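Local structure of HcgC (Methanococcus maripaludis S2, 5O4J) at residues I21-I33 with Y51-K63. The protein probably transfers a methyl group from S-adenosylmethionine to a carbon of a pyridinol precursor during biosynthesis of the iron-guanylylpyridinol cofactor of [Fe]-hydrogenase. Residues are numbered along the deposited sequence; the frame is centred on the assembly and turned at random. Where two conformers were deposited one is given.
Sequences IVSDVVEKKANAI and YLSGSYIAYSLLK. With SAH (S-adenosyl-L-homocysteine), chain E.
The carboxylate end of the S-adenosyl-L-homocysteine site lies where Lys29 of helix 18-37 meets Ser53, at the turn between strand 42-48 and helix 54-60. Lys29 passes its CD 3.6 Å from Ser53 OG; its chain, extended beyond CG, carries NZ to 2.8 Å from SAH OXT. NZ forms a salt bridge with Glu134 and hydrogen bonds to Ser175 O and Thr177 OG1, partners that fix its position beside the carboxylate. The other carboxylate oxygen, SAH O, takes a hydrogen bond from Leu52 N (2.9 Å) and a longer one from Ser53 N, while Ser53 OG is hydrogen-bonded to Thr177 OG1.

Behind the ligand the axes of helical segments 21-33 and 54-60 approach to 9.0 Å, their N-to-C directions 41° apart. Val26 presses CG1 against Ser53 CB at 3.6 Å, and Ala30 CB meets Tyr56 CE2 at 3.6 Å, coming obliquely to the ring. Ile57 CG1 also packs against Ala30, touching both its CA and its CB; Ile57 CG2, anti to the backbone N, meets Ile33 CD1 at 3.7 Å, the two isoleucines crossing almost at right angles. Near Ser60 a water donates to both Ala30 O and Ser60 OG, and that hydroxyl in turn donates to Ile57 O (2.7 Å). Backbone amides that grip the ligand between a strand and the following helix are characteristic of a Rossmann-like nucleotide-binding fold.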
ATOM      1  N   ILE A  21      22.969  -0.463   3.525  1.00 19.63           N
ATOM      2  CA  ILE A  21      21.872  -1.420   3.637  1.00 18.36           C
ATOM      3  C   ILE A  21      22.356  -2.814   3.280  1.00 18.24           C
ATOM      4  O   ILE A  21      22.007  -3.799   3.942  1.00 19.42           O
ATOM      5  CB  ILE A  21      20.696  -0.983   2.744  1.00 16.75           C
ATOM      6  CG1 ILE A  21      20.335   0.480   3.010  1.00 17.28           C
ATOM      7  CG2 ILE A  21      19.497  -1.888   2.980  1.00 17.32           C
ATOM      8  CD1 ILE A  21      19.217   1.028   2.138  1.00 18.52           C
ATOM      9  N   VAL A  22      23.141  -2.928   2.208  1.00 17.04           N
ATOM     10  CA  VAL A  22      23.748  -4.213   1.864  1.00 17.43           C
ATOM     11  C   VAL A  22      24.517  -4.750   3.062  1.00 18.96           C
ATOM     12  O   VAL A  22      24.328  -5.899   3.493  1.00 19.47           O
ATOM     13  CB  VAL A  22      24.659  -4.054   0.635  1.00 17.92           C
ATOM     14  CG1 VAL A  22      25.444  -5.351   0.359  1.00 17.31           C
ATOM     15  CG2 VAL A  22      23.844  -3.651  -0.575  1.00 20.20           C
ATOM     16  N   SER A  23      25.385  -3.906   3.626  1.00 18.77           N
ATOM     17  CA  SER A  23      26.217  -4.311   4.754  0.73 21.96           C
ATOM     18  C   SER A  23      25.372  -4.845   5.903  1.00 19.83           C
ATOM     19  O   SER A  23      25.668  -5.903   6.471  1.00 19.60           O
ATOM     20  CB  SER A  23      27.064  -3.122   5.219  0.73 27.06           C
ATOM     21  OG  SER A  23      27.894  -3.474   6.307  0.73 29.66           O
ATOM     22  N   ASP A  24      24.317  -4.114   6.272  1.00 20.45           N
ATOM     23  CA  ASP A  24      23.488  -4.544   7.396  1.00 20.30           C
ATOM     24  C   ASP A  24      22.849  -5.902   7.117  1.00 17.38           C
ATOM     25  O   ASP A  24      22.843  -6.779   7.987  1.00 19.15           O
ATOM     26  CB  ASP A  24      22.418  -3.497   7.700  1.00 36.41           C
ATOM     27  CG  ASP A  24      23.004  -2.191   8.218  1.00 67.89           C
ATOM     28  OD1 ASP A  24      24.178  -2.192   8.654  1.00 79.40           O
ATOM     29  OD2 ASP A  24      22.295  -1.162   8.190  1.00 77.80           O
ATOM     30  N   VAL A  25      22.356  -6.115   5.897  1.00 18.80           N
ATOM     31  CA  VAL A  25      21.724  -7.390   5.561  1.00 17.60           C
ATOM     32  C   VAL A  25      22.748  -8.519   5.570  1.00 20.03           C
ATOM     33  O   VAL A  25      22.504  -9.584   6.146  1.00 20.35           O
ATOM     34  CB  VAL A  25      21.006  -7.309   4.204  1.00 17.58           C
ATOM     35  CG1 VAL A  25      20.570  -8.697   3.746  1.00 18.98           C
ATOM     36  CG2 VAL A  25      19.809  -6.364   4.305  1.00 18.78           C
ATOM     37  N   VAL A  26      23.898  -8.321   4.921  1.00 19.15           N
ATOM     38  CA  VAL A  26      24.867  -9.409   4.856  1.00 18.62           C
ATOM     39  C   VAL A  26      25.400  -9.720   6.246  1.00 17.58           C
ATOM     40  O   VAL A  26      25.678 -10.880   6.563  1.00 20.03           O
ATOM     41  CB  VAL A  26      26.008  -9.106   3.857  1.00 22.75           C
ATOM     42  CG1 VAL A  26      25.444  -8.775   2.468  1.00 22.52           C
ATOM     43  CG2 VAL A  26      26.900  -7.992   4.341  1.00 33.10           C
ATOM     44  N   GLU A  27      25.524  -8.709   7.108  1.00 17.91           N
ATOM     45  CA  GLU A  27      25.958  -8.963   8.481  1.00 19.47           C
ATOM     46  C   GLU A  27      24.944  -9.818   9.231  1.00 19.55           C
ATOM     47  O   GLU A  27      25.316 -10.752   9.958  1.00 19.64           O
ATOM     48  CB  GLU A  27      26.194  -7.635   9.206  1.00 20.27           C
ATOM     49  CG  GLU A  27      26.649  -7.792  10.657  1.00 30.24           C
ATOM     50  CD  GLU A  27      26.870  -6.460  11.360  1.00 43.90           C
ATOM     51  OE1 GLU A  27      27.875  -6.342  12.090  1.00 43.85           O
ATOM     52  OE2 GLU A  27      26.046  -5.535  11.182  1.00 45.36           O
ATOM     53  N   LYS A  28      23.651  -9.540   9.051  1.00 18.37           N
ATOM     54  CA  LYS A  28      22.640 -10.377   9.695  1.00 19.93           C
ATOM     55  C   LYS A  28      22.726 -11.828   9.229  1.00 18.95           C
ATOM     56  O   LYS A  28      22.609 -12.754  10.043  1.00 19.01           O
ATOM     57  CB  LYS A  28      21.240  -9.822   9.441  1.00 20.43           C
ATOM     58  CG  LYS A  28      20.910  -8.631  10.314  1.00 22.04           C
ATOM     59  CD  LYS A  28      19.656  -7.922   9.867  1.00 23.31           C
ATOM     60  CE  LYS A  28      19.289  -6.849  10.903  1.00 25.44           C
ATOM     61  NZ  LYS A  28      18.039  -6.122  10.605  1.00 33.77           N
ATOM     62  N   LYS A  29      22.958 -12.052   7.939  1.00 18.54           N
ATOM     63  CA  LYS A  29      23.110 -13.420   7.448  1.00 17.64           C
ATOM     64  C   LYS A  29      24.355 -14.078   8.040  1.00 17.61           C
ATOM     65  O   LYS A  29      24.313 -15.241   8.468  1.00 19.97           O
ATOM     66  CB  LYS A  29      23.168 -13.426   5.914  1.00 16.22           C
ATOM     67  CG  LYS A  29      21.876 -12.962   5.246  1.00 14.97           C
ATOM     68  CD  LYS A  29      21.919 -13.133   3.739  1.00 15.11           C
ATOM     69  CE  LYS A  29      20.575 -12.757   3.127  1.00 15.91           C
ATOM     70  NZ  LYS A  29      20.529 -13.030   1.657  1.00 17.77           N
ATOM     71  N   ALA A  30      25.470 -13.348   8.086  1.00 17.39           N
ATOM     72  CA  ALA A  30      26.692 -13.907   8.653  1.00 18.66           C
ATOM     73  C   ALA A  30      26.507 -14.243  10.123  1.00 21.14           C
ATOM     74  O   ALA A  30      26.989 -15.279  10.598  1.00 20.97           O
ATOM     75  CB  ALA A  30      27.855 -12.934   8.456  1.00 18.76           C
ATOM     76  N   ASN A  31      25.836 -13.364  10.873  1.00 19.36           N
ATOM     77  CA  ASN A  31      25.613 -13.623  12.286  1.00 20.02           C
ATOM     78  C   ASN A  31      24.660 -14.797  12.503  1.00 20.44           C
ATOM     79  O   ASN A  31      24.821 -15.549  13.473  1.00 21.85           O
ATOM     80  CB  ASN A  31      25.104 -12.359  12.972  1.00 22.08           C
ATOM     81  CG  ASN A  31      26.225 -11.375  13.251  1.00 34.29           C
ATOM     82  OD1 ASN A  31      27.391 -11.770  13.378  1.00 36.82           O
ATOM     83  ND2 ASN A  31      25.886 -10.097  13.339  1.00 36.47           N
ATOM     84  N   ALA A  32      23.671 -14.975  11.625  1.00 19.21           N
ATOM     85  CA  ALA A  32      22.806 -16.151  11.707  1.00 21.18           C
ATOM     86  C   ALA A  32      23.613 -17.437  11.552  1.00 19.17           C
ATOM     87  O   ALA A  32      23.400 -18.415  12.285  1.00 17.86           O
ATOM     88  CB  ALA A  32      21.721 -16.077  10.631  1.00 19.79           C
ATOM     89  N   ILE A  33      24.538 -17.459  10.596  1.00 17.45           N
ATOM     90  CA  ILE A  33      25.407 -18.618  10.412  1.00 17.77           C
ATOM     91  C   ILE A  33      26.289 -18.816  11.638  1.00 21.25           C
ATOM     92  O   ILE A  33      26.422 -19.934  12.157  1.00 20.42           O
ATOM     93  CB  ILE A  33      26.236 -18.456   9.124  1.00 18.99           C
ATOM     94  CG1 ILE A  33      25.324 -18.634   7.913  1.00 21.48           C
ATOM     95  CG2 ILE A  33      27.408 -19.442   9.087  1.00 20.72           C
ATOM     96  CD1 ILE A  33      25.908 -18.122   6.607  1.00 23.83           C
ATOM     97  N   TYR A  51      28.554 -13.562  -4.815  1.00 21.49           N
ATOM     98  CA  TYR A  51      27.635 -12.438  -4.814  1.00 20.65           C
ATOM     99  C   TYR A  51      26.334 -12.853  -4.130  1.00 20.94           C
ATOM    100  O   TYR A  51      25.902 -13.994  -4.327  1.00 20.41           O
ATOM    101  CB  TYR A  51      27.387 -11.990  -6.254  1.00 19.55           C
ATOM    102  CG  TYR A  51      26.222 -11.048  -6.451  1.00 17.92           C
ATOM    103  CD1 TYR A  51      24.934 -11.533  -6.570  1.00 18.78           C
ATOM    104  CD2 TYR A  51      26.420  -9.680  -6.563  1.00 18.60           C
ATOM    105  CE1 TYR A  51      23.868 -10.694  -6.762  1.00 22.48           C
ATOM    106  CE2 TYR A  51      25.358  -8.826  -6.771  1.00 18.26           C
ATOM    107  CZ  TYR A  51      24.082  -9.335  -6.866  1.00 20.53           C
ATOM    108  OH  TYR A  51      23.019  -8.472  -7.071  1.00 22.47           O
ATOM    109  N   LEU A  52      25.700 -11.998  -3.319  1.00 17.98           N
ATOM    110  CA  LEU A  52      26.183 -10.690  -2.866  1.00 18.93           C
ATOM    111  C   LEU A  52      26.684 -10.783  -1.417  1.00 18.48           C
ATOM    112  O   LEU A  52      27.603 -10.074  -1.031  1.00 20.92           O
ATOM    113  CB  LEU A  52      25.063  -9.661  -2.988  1.00 19.48           C
ATOM    114  CG  LEU A  52      25.313  -8.235  -2.520  1.00 19.88           C
ATOM    115  CD1 LEU A  52      26.616  -7.672  -3.084  1.00 19.89           C
ATOM    116  CD2 LEU A  52      24.135  -7.334  -2.906  1.00 20.86           C
ATOM    117  N   SER A  53      26.074 -11.651  -0.611  1.00 18.15           N
ATOM    118  CA  SER A  53      26.490 -11.803   0.784  1.00 19.01           C
ATOM    119  C   SER A  53      27.640 -12.782   0.963  1.00 22.04           C
ATOM    120  O   SER A  53      28.239 -12.818   2.050  1.00 21.31           O
ATOM    121  CB  SER A  53      25.315 -12.255   1.665  1.00 22.06           C
ATOM    122  OG  SER A  53      24.130 -12.476   0.926  1.00 30.45           O
ATOM    123  N   GLY A  54      27.940 -13.599  -0.052  1.00 22.95           N
ATOM    124  CA  GLY A  54      28.959 -14.626   0.100  1.00 23.41           C
ATOM    125  C   GLY A  54      30.317 -14.082   0.508  1.00 24.70           C
ATOM    126  O   GLY A  54      31.008 -14.677   1.336  1.00 25.00           O
ATOM    127  N   SER A  55      30.733 -12.968  -0.095  1.00 23.29           N
ATOM    128  CA  SER A  55      32.047 -12.404   0.185  1.00 27.26           C
ATOM    129  C   SER A  55      32.235 -12.153   1.680  1.00 29.14           C
ATOM    130  O   SER A  55      33.241 -12.568   2.277  1.00 29.13           O
ATOM    131  CB  SER A  55      32.235 -11.115  -0.629  1.00 28.43           C
ATOM    132  OG  SER A  55      33.474 -10.512  -0.341  1.00 40.20           O
ATOM    133  N   TYR A  56      31.274 -11.470   2.307  1.00 22.46           N
ATOM    134  CA  TYR A  56      31.407 -11.174   3.729  1.00 23.46           C
ATOM    135  C   TYR A  56      31.195 -12.416   4.584  1.00 23.96           C
ATOM    136  O   TYR A  56      31.877 -12.603   5.599  1.00 24.01           O
ATOM    137  CB  TYR A  56      30.428 -10.087   4.163  1.00 22.89           C
ATOM    138  CG  TYR A  56      30.634  -9.794   5.624  1.00 25.13           C
ATOM    139  CD1 TYR A  56      31.759  -9.113   6.053  1.00 31.41           C
ATOM    140  CD2 TYR A  56      29.737 -10.243   6.579  1.00 25.90           C
ATOM    141  CE1 TYR A  56      31.978  -8.869   7.395  1.00 36.51           C
ATOM    142  CE2 TYR A  56      29.947 -10.002   7.926  1.00 31.22           C
ATOM    143  CZ  TYR A  56      31.067  -9.312   8.327  1.00 38.32           C
ATOM    144  OH  TYR A  56      31.289  -9.067   9.666  1.00 42.81           O
ATOM    145  N   ILE A  57      30.249 -13.269   4.208  1.00 23.46           N
ATOM    146  CA  ILE A  57      30.025 -14.487   4.981  1.00 22.65           C
ATOM    147  C   ILE A  57      31.299 -15.322   5.024  1.00 25.49           C
ATOM    148  O   ILE A  57      31.699 -15.827   6.080  1.00 23.84           O
ATOM    149  CB  ILE A  57      28.833 -15.271   4.411  1.00 21.82           C
ATOM    150  CG1 ILE A  57      27.542 -14.562   4.799  1.00 21.95           C
ATOM    151  CG2 ILE A  57      28.830 -16.718   4.906  1.00 22.10           C
ATOM    152  CD1 ILE A  57      26.311 -15.080   4.109  1.00 19.82           C
ATOM    153  N   ALA A  58      31.955 -15.476   3.875  1.00 26.24           N
ATOM    154  CA  ALA A  58      33.223 -16.198   3.848  1.00 30.48           C
ATOM    155  C   ALA A  58      34.257 -15.527   4.745  1.00 30.83           C
ATOM    156  O   ALA A  58      34.977 -16.204   5.489  1.00 28.51           O
ATOM    157  CB  ALA A  58      33.740 -16.290   2.413  1.00 31.29           C
ATOM    158  N   TYR A  59      34.349 -14.199   4.690  1.00 28.85           N
ATOM    159  CA  TYR A  59      35.273 -13.489   5.569  1.00 30.76           C
ATOM    160  C   TYR A  59      34.954 -13.769   7.035  1.00 29.14           C
ATOM    161  O   TYR A  59      35.863 -13.958   7.851  1.00 31.94           O
ATOM    162  CB  TYR A  59      35.237 -11.986   5.291  1.00 35.92           C
ATOM    163  CG  TYR A  59      36.325 -11.248   6.024  1.00 47.30           C
ATOM    164  CD1 TYR A  59      37.625 -11.274   5.534  1.00 57.23           C
ATOM    165  CD2 TYR A  59      36.077 -10.545   7.192  1.00 50.99           C
ATOM    166  CE1 TYR A  59      38.648 -10.621   6.175  1.00 60.53           C
ATOM    167  CE2 TYR A  59      37.106  -9.880   7.850  1.00 56.20           C
ATOM    168  CZ  TYR A  59      38.387  -9.925   7.331  1.00 63.13           C
ATOM    169  OH  TYR A  59      39.424  -9.276   7.964  1.00 72.47           O
ATOM    170  N   SER A  60      33.668 -13.776   7.391  1.00 26.35           N
ATOM    171  CA  SER A  60      33.268 -13.988   8.781  1.00 23.78           C
ATOM    172  C   SER A  60      33.633 -15.378   9.283  1.00 25.45           C
ATOM    173  O   SER A  60      33.639 -15.597  10.499  1.00 28.07           O
ATOM    174  CB  SER A  60      31.760 -13.769   8.950  1.00 25.39           C
ATOM    175  OG  SER A  60      30.998 -14.859   8.449  1.00 25.42           O
ATOM    176  N   LEU A  61      33.922 -16.320   8.386  1.00 24.06           N
ATOM    177  CA  LEU A  61      34.289 -17.671   8.796  1.00 24.31           C
ATOM    178  C   LEU A  61      35.765 -17.806   9.153  1.00 27.68           C
ATOM    179  O   LEU A  61      36.151 -18.819   9.745  1.00 28.57           O
ATOM    180  CB  LEU A  61      33.967 -18.661   7.677  1.00 25.71           C
ATOM    181  CG  LEU A  61      32.498 -18.796   7.281  1.00 26.53           C
ATOM    182  CD1 LEU A  61      32.413 -19.647   6.036  1.00 26.82           C
ATOM    183  CD2 LEU A  61      31.668 -19.396   8.413  1.00 25.54           C
ATOM    184  N   LEU A  62      36.589 -16.815   8.817  1.00 30.60           N
ATOM    185  CA  LEU A  62      38.034 -16.943   8.999  1.00 33.05           C
ATOM    186  C   LEU A  62      38.417 -17.182  10.452  1.00 32.66           C
ATOM    187  O   LEU A  62      39.427 -17.844  10.722  1.00 33.80           O
ATOM    188  CB  LEU A  62      38.730 -15.694   8.466  1.00 31.42           C
ATOM    189  CG  LEU A  62      38.706 -15.549   6.945  1.00 32.85           C
ATOM    190  CD1 LEU A  62      39.121 -14.152   6.555  1.00 30.58           C
ATOM    191  CD2 LEU A  62      39.629 -16.576   6.316  1.00 36.95           C
ATOM    192  N   LYS A  63      37.643 -16.651  11.399  1.00 31.05           N
ATOM    193  CA  LYS A  63      38.001 -16.796  12.805  1.00 33.12           C
ATOM    194  C   LYS A  63      38.067 -18.265  13.203  1.00 31.64           C
ATOM    195  O   LYS A  63      39.058 -18.719  13.786  1.00 33.51           O
ATOM    196  CB  LYS A  63      37.004 -16.037  13.682  1.00 36.49           C
ATOM    197  CG  LYS A  63      37.295 -16.130  15.181  1.00 45.25           C
ATOM    198  CD  LYS A  63      36.046 -15.852  15.997  1.00 54.57           C
ATOM    199  CE  LYS A  63      36.235 -16.235  17.452  1.00 63.91           C
ATOM    200  NZ  LYS A  63      34.988 -16.035  18.240  1.00 71.02           N
TER
HETATM  201  N   SAH E 301      21.484 -15.593  -2.090  1.00 71.85           N
HETATM  202  CA  SAH E 301      22.550 -14.616  -2.466  1.00 46.63           C
HETATM  203  CB  SAH E 301      22.482 -14.339  -3.967  1.00 32.27           C
HETATM  204  CG  SAH E 301      23.101 -15.477  -4.776  1.00 24.54           C
HETATM  205  SD  SAH E 301      23.158 -15.105  -6.511  1.00 20.90           S
HETATM  206  C   SAH E 301      22.399 -13.314  -1.733  1.00 32.69           C
HETATM  207  O   SAH E 301      23.215 -12.390  -1.973  1.00 20.96           O
HETATM  208  OXT SAH E 301      21.461 -13.210  -0.932  1.00 40.22           O
HETATM  209  C5' SAH E 301      23.988 -16.529  -7.150  1.00 19.35           C
HETATM  210  C4' SAH E 301      25.499 -16.487  -6.948  1.00 19.11           C
HETATM  211  O4' SAH E 301      26.005 -17.825  -7.036  1.00 21.19           O
HETATM  212  C3' SAH E 301      26.188 -15.713  -8.056  1.00 16.70           C
HETATM  213  O3' SAH E 301      27.419 -15.134  -7.596  1.00 21.24           O
HETATM  214  C2' SAH E 301      26.420 -16.795  -9.084  1.00 18.34           C
HETATM  215  O2' SAH E 301      27.441 -16.495 -10.041  1.00 20.73           O
HETATM  216  C1' SAH E 301      26.807 -17.967  -8.213  1.00 19.13           C
HETATM  217  N9  SAH E 301      26.486 -19.280  -8.793  1.00 19.73           N
HETATM  218  C8  SAH E 301      25.377 -19.610  -9.494  1.00 20.04           C
HETATM  219  N7  SAH E 301      25.424 -20.924  -9.830  1.00 23.17           N
HETATM  220  C5  SAH E 301      26.563 -21.429  -9.316  1.00 22.06           C
HETATM  221  C6  SAH E 301      27.223 -22.748  -9.289  1.00 25.84           C
HETATM  222  N6  SAH E 301      26.648 -23.807  -9.904  1.00 29.56           N
HETATM  223  N1  SAH E 301      28.402 -22.847  -8.646  1.00 25.34           N
HETATM  224  C2  SAH E 301      28.977 -21.806  -8.025  1.00 29.62           C
HETATM  225  N3  SAH E 301      28.440 -20.574  -8.009  1.00 26.19           N
HETATM  226  C4  SAH E 301      27.256 -20.344  -8.629  1.00 20.65           C
HETATM  227  O   HOH W   1      29.252 -16.524   9.727  1.00 29.66           O